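Local structure of lovastatin nonaketide synthase, polyketide synthase component (Aspergillus terreus, 7CPX) at residues 1868-1873 / 1913-1918. The protein builds the nonaketide dihydromonacolin L, a precursor of lovastatin, as an iterative multidomain polyketide synthase working together with its partner lovC. The protein carries 2 engineered substitutions. Numbering follows the deposited sequence.
Sequences TKTIYV and ASIVHV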
ATOM      1  N   THR A1868      13.273  48.945 -37.802  1.00123.56           N
ATOM      2  CA  THR A1868      12.372  48.244 -36.899  1.00123.56           C
ATOM      3  C   THR A1868      11.206  49.155 -36.541  1.00123.56           C
ATOM      4  O   THR A1868      11.370  50.130 -35.799  1.00123.56           O
ATOM      5  CB  THR A1868      13.109  47.793 -35.637  1.00123.56           C
ATOM      6  OG1 THR A1868      14.226  46.973 -36.001  1.00123.56           O
ATOM      7  CG2 THR A1868      12.178  47.002 -34.731  1.00123.56           C
ATOM      8  N   LYS A1869      10.027  48.840 -37.064  1.00121.70           N
ATOM      9  CA  LYS A1869       8.850  49.666 -36.851  1.00121.70           C
ATOM     10  C   LYS A1869       8.283  49.441 -35.458  1.00121.70           C
ATOM     11  O   LYS A1869       8.271  48.315 -34.948  1.00121.70           O
ATOM     12  CB  LYS A1869       7.782  49.356 -37.897  1.00121.70           C
ATOM     13  CG  LYS A1869       8.285  49.369 -39.334  1.00121.70           C
ATOM     14  CD  LYS A1869       8.823  50.732 -39.750  1.00121.70           C
ATOM     15  CE  LYS A1869       7.725  51.782 -39.795  1.00121.70           C
ATOM     16  NZ  LYS A1869       8.218  53.078 -40.332  1.00121.70           N
ATOM     17  N   THR A1870       7.807  50.524 -34.849  1.00117.36           N
ATOM     18  CA  THR A1870       7.169  50.485 -33.540  1.00117.36           C
ATOM     19  C   THR A1870       5.661  50.432 -33.753  1.00117.36           C
ATOM     20  O   THR A1870       5.072  51.361 -34.315  1.00117.36           O
ATOM     21  CB  THR A1870       7.564  51.697 -32.700  1.00117.36           C
ATOM     22  OG1 THR A1870       8.984  51.708 -32.514  1.00117.36           O
ATOM     23  CG2 THR A1870       6.875  51.654 -31.344  1.00117.36           C
ATOM     24  N   ILE A1871       5.045  49.348 -33.300  1.00117.71           N
ATOM     25  CA  ILE A1871       3.615  49.121 -33.452  1.00117.71           C
ATOM     26  C   ILE A1871       2.981  49.242 -32.074  1.00117.71           C
ATOM     27  O   ILE A1871       3.279  48.454 -31.172  1.00117.71           O
ATOM     28  CB  ILE A1871       3.324  47.750 -34.076  1.00117.71           C
ATOM     29  CG1 ILE A1871       4.081  47.595 -35.395  1.00117.71           C
ATOM     30  CG2 ILE A1871       1.828  47.581 -34.295  1.00117.71           C
ATOM     31  CD1 ILE A1871       3.950  46.225 -36.014  1.00117.71           C
ATOM     32  N   TYR A1872       2.107  50.228 -31.911  1.00116.66           N
ATOM     33  CA  TYR A1872       1.309  50.367 -30.697  1.00116.66           C
ATOM     34  C   TYR A1872       0.091  49.468 -30.858  1.00116.66           C
ATOM     35  O   TYR A1872      -0.852  49.800 -31.579  1.00116.66           O
ATOM     36  CB  TYR A1872       0.917  51.821 -30.477  1.00116.66           C
ATOM     37  CG  TYR A1872       2.097  52.765 -30.432  1.00116.66           C
ATOM     38  CD1 TYR A1872       2.665  53.254 -31.599  1.00116.66           C
ATOM     39  CD2 TYR A1872       2.643  53.167 -29.221  1.00116.66           C
ATOM     40  CE1 TYR A1872       3.743  54.115 -31.563  1.00116.66           C
ATOM     41  CE2 TYR A1872       3.721  54.028 -29.176  1.00116.66           C
ATOM     42  CZ  TYR A1872       4.267  54.499 -30.350  1.00116.66           C
ATOM     43  OH  TYR A1872       5.342  55.358 -30.313  1.00116.66           O
ATOM     44  N   VAL A1873       0.117  48.323 -30.189  1.00116.19           N
ATOM     45  CA  VAL A1873      -0.839  47.256 -30.454  1.00116.19           C
ATOM     46  C   VAL A1873      -2.169  47.578 -29.788  1.00116.19           C
ATOM     47  O   VAL A1873      -2.226  47.866 -28.587  1.00116.19           O
ATOM     48  CB  VAL A1873      -0.290  45.908 -29.963  1.00116.19           C
ATOM     49  CG1 VAL A1873      -1.260  44.792 -30.288  1.00116.19           C
ATOM     50  CG2 VAL A1873       1.063  45.631 -30.589  1.00116.19           C
ATOM     51  N   ALA A1913       3.130  42.261 -27.016  1.00111.95           N
ATOM     52  CA  ALA A1913       3.160  43.417 -26.137  1.00111.95           C
ATOM     53  C   ALA A1913       2.291  44.538 -26.684  1.00111.95           C
ATOM     54  O   ALA A1913       2.040  44.626 -27.890  1.00111.95           O
ATOM     55  CB  ALA A1913       4.592  43.926 -25.948  1.00111.95           C
ATOM     56  N   SER A1914       1.832  45.398 -25.771  1.00112.40           N
ATOM     57  CA  SER A1914       1.081  46.579 -26.176  1.00112.40           C
ATOM     58  C   SER A1914       1.863  47.392 -27.195  1.00112.40           C
ATOM     59  O   SER A1914       1.281  47.993 -28.104  1.00112.40           O
ATOM     60  CB  SER A1914       0.753  47.433 -24.951  1.00112.40           C
ATOM     61  OG  SER A1914       1.938  47.911 -24.340  1.00112.40           O
ATOM     62  N   ILE A1915       3.185  47.424 -27.055  1.00111.62           N
ATOM     63  CA  ILE A1915       4.069  48.087 -28.003  1.00111.62           C
ATOM     64  C   ILE A1915       5.125  47.084 -28.441  1.00111.62           C
ATOM     65  O   ILE A1915       5.775  46.452 -27.602  1.00111.62           O
ATOM     66  CB  ILE A1915       4.722  49.343 -27.397  1.00111.62           C
ATOM     67  CG1 ILE A1915       3.635  50.299 -26.901  1.00111.62           C
ATOM     68  CG2 ILE A1915       5.607  50.029 -28.427  1.00111.62           C
ATOM     69  CD1 ILE A1915       4.160  51.565 -26.265  1.00111.62           C
ATOM     70  N   VAL A1916       5.291  46.944 -29.751  1.00114.94           N
ATOM     71  CA  VAL A1916       6.210  45.981 -30.343  1.00114.94           C
ATOM     72  C   VAL A1916       7.200  46.729 -31.223  1.00114.94           C
ATOM     73  O   VAL A1916       6.900  47.802 -31.751  1.00114.94           O
ATOM     74  CB  VAL A1916       5.453  44.911 -31.158  1.00114.94           C
ATOM     75  CG1 VAL A1916       6.397  44.183 -32.105  1.00114.94           C
ATOM     76  CG2 VAL A1916       4.766  43.932 -30.225  1.00114.94           C
ATOM     77  N   HIS A1917       8.385  46.150 -31.379  1.00114.78           N
ATOM     78  CA  HIS A1917       9.405  46.654 -32.294  1.00114.78           C
ATOM     79  C   HIS A1917       9.742  45.516 -33.253  1.00114.78           C
ATOM     80  O   HIS A1917      10.496  44.603 -32.903  1.00114.78           O
ATOM     81  CB  HIS A1917      10.632  47.138 -31.530  1.00114.78           C
ATOM     82  CG  HIS A1917      10.308  48.070 -30.407  1.00114.78           C
ATOM     83  ND1 HIS A1917       9.917  49.376 -30.612  1.00114.78           N
ATOM     84  CD2 HIS A1917      10.307  47.885 -29.065  1.00114.78           C
ATOM     85  CE1 HIS A1917       9.695  49.956 -29.445  1.00114.78           C
ATOM     86  NE2 HIS A1917       9.924  49.072 -28.491  1.00114.78           N
ATOM     87  N   VAL A1918       9.183  45.571 -34.461  1.00119.83           N
ATOM     88  CA  VAL A1918       9.259  44.460 -35.405  1.00119.83           C
ATOM     89  C   VAL A1918       9.687  44.981 -36.769  1.00119.83           C
ATOM     90  O   VAL A1918       9.276  46.068 -37.187  1.00119.83           O
ATOM     91  CB  VAL A1918       7.912  43.719 -35.511  1.00119.83           C
ATOM     92  CG1 VAL A1918       6.864  44.613 -36.145  1.00119.83           C
ATOM     93  CG2 VAL A1918       8.074  42.436 -36.305  1.00119.83           C
TER
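Thr1870 and His1917 have similar first torsions (chi1 -60° and -50°), which set OG1 of the threonine and CG of the imidazole anti to their own carbonyl carbons. As a non-hydrogen-bonded pair of two antiparallel strands, the residues project from the same face, and their side chains lie side by side. OG1 of Thr1870 meets the ring at its edge, in plane, 3.2 Å from His1917 ND1, a hydrogen bond in which either group could be the donor. On the same face CG2 of Thr1870 touches CG2 of Ile1915 at 3.6 Å, and the far branch of Ile1915 lies alongside the Tyr1872 ring, its CD1 3.7 Å from CD2 of the tyrosine.

The face carrying Ile1871, Val1916 and Val1918 is mainly aliphatic, with Lys1869 at its end. Ile1871 and Val1918 meet obliquely, CD1 against CG1. Ala1907 of strand 1901-1909 and Ile1923 cover Ile1871 and Val1918 on this side. Val1873 turns toward the partner segment, its CG2 4.1 Å from CG2 of Val1916.

Between the faces, Ile1871 and Val1916 form a hydrogen-bonded pair, Ile1871 N to Val1916 O and Val1916 N to Ile1871 O, each 2.9 Å. Lys1869 and Val1918 make the next such pair, also bonded in both directions. The bent lysine chain leads away to a salt bridge with Glu1898. At the other end, Ser1914 OG is held by Ser1833 and Val1838.

This pairing makes strand 1915-1918 a neighbour of the long strand 1869-1883 in a curled mixed sheet. Its chemistry is divided: buried branched aliphatic side chains pack on one face, under strands 1901-1909 and 1923-1924, whereas the other combines apolar contacts with a hydrogen bond that restrains the imidazole of the solvent-exposed His1917.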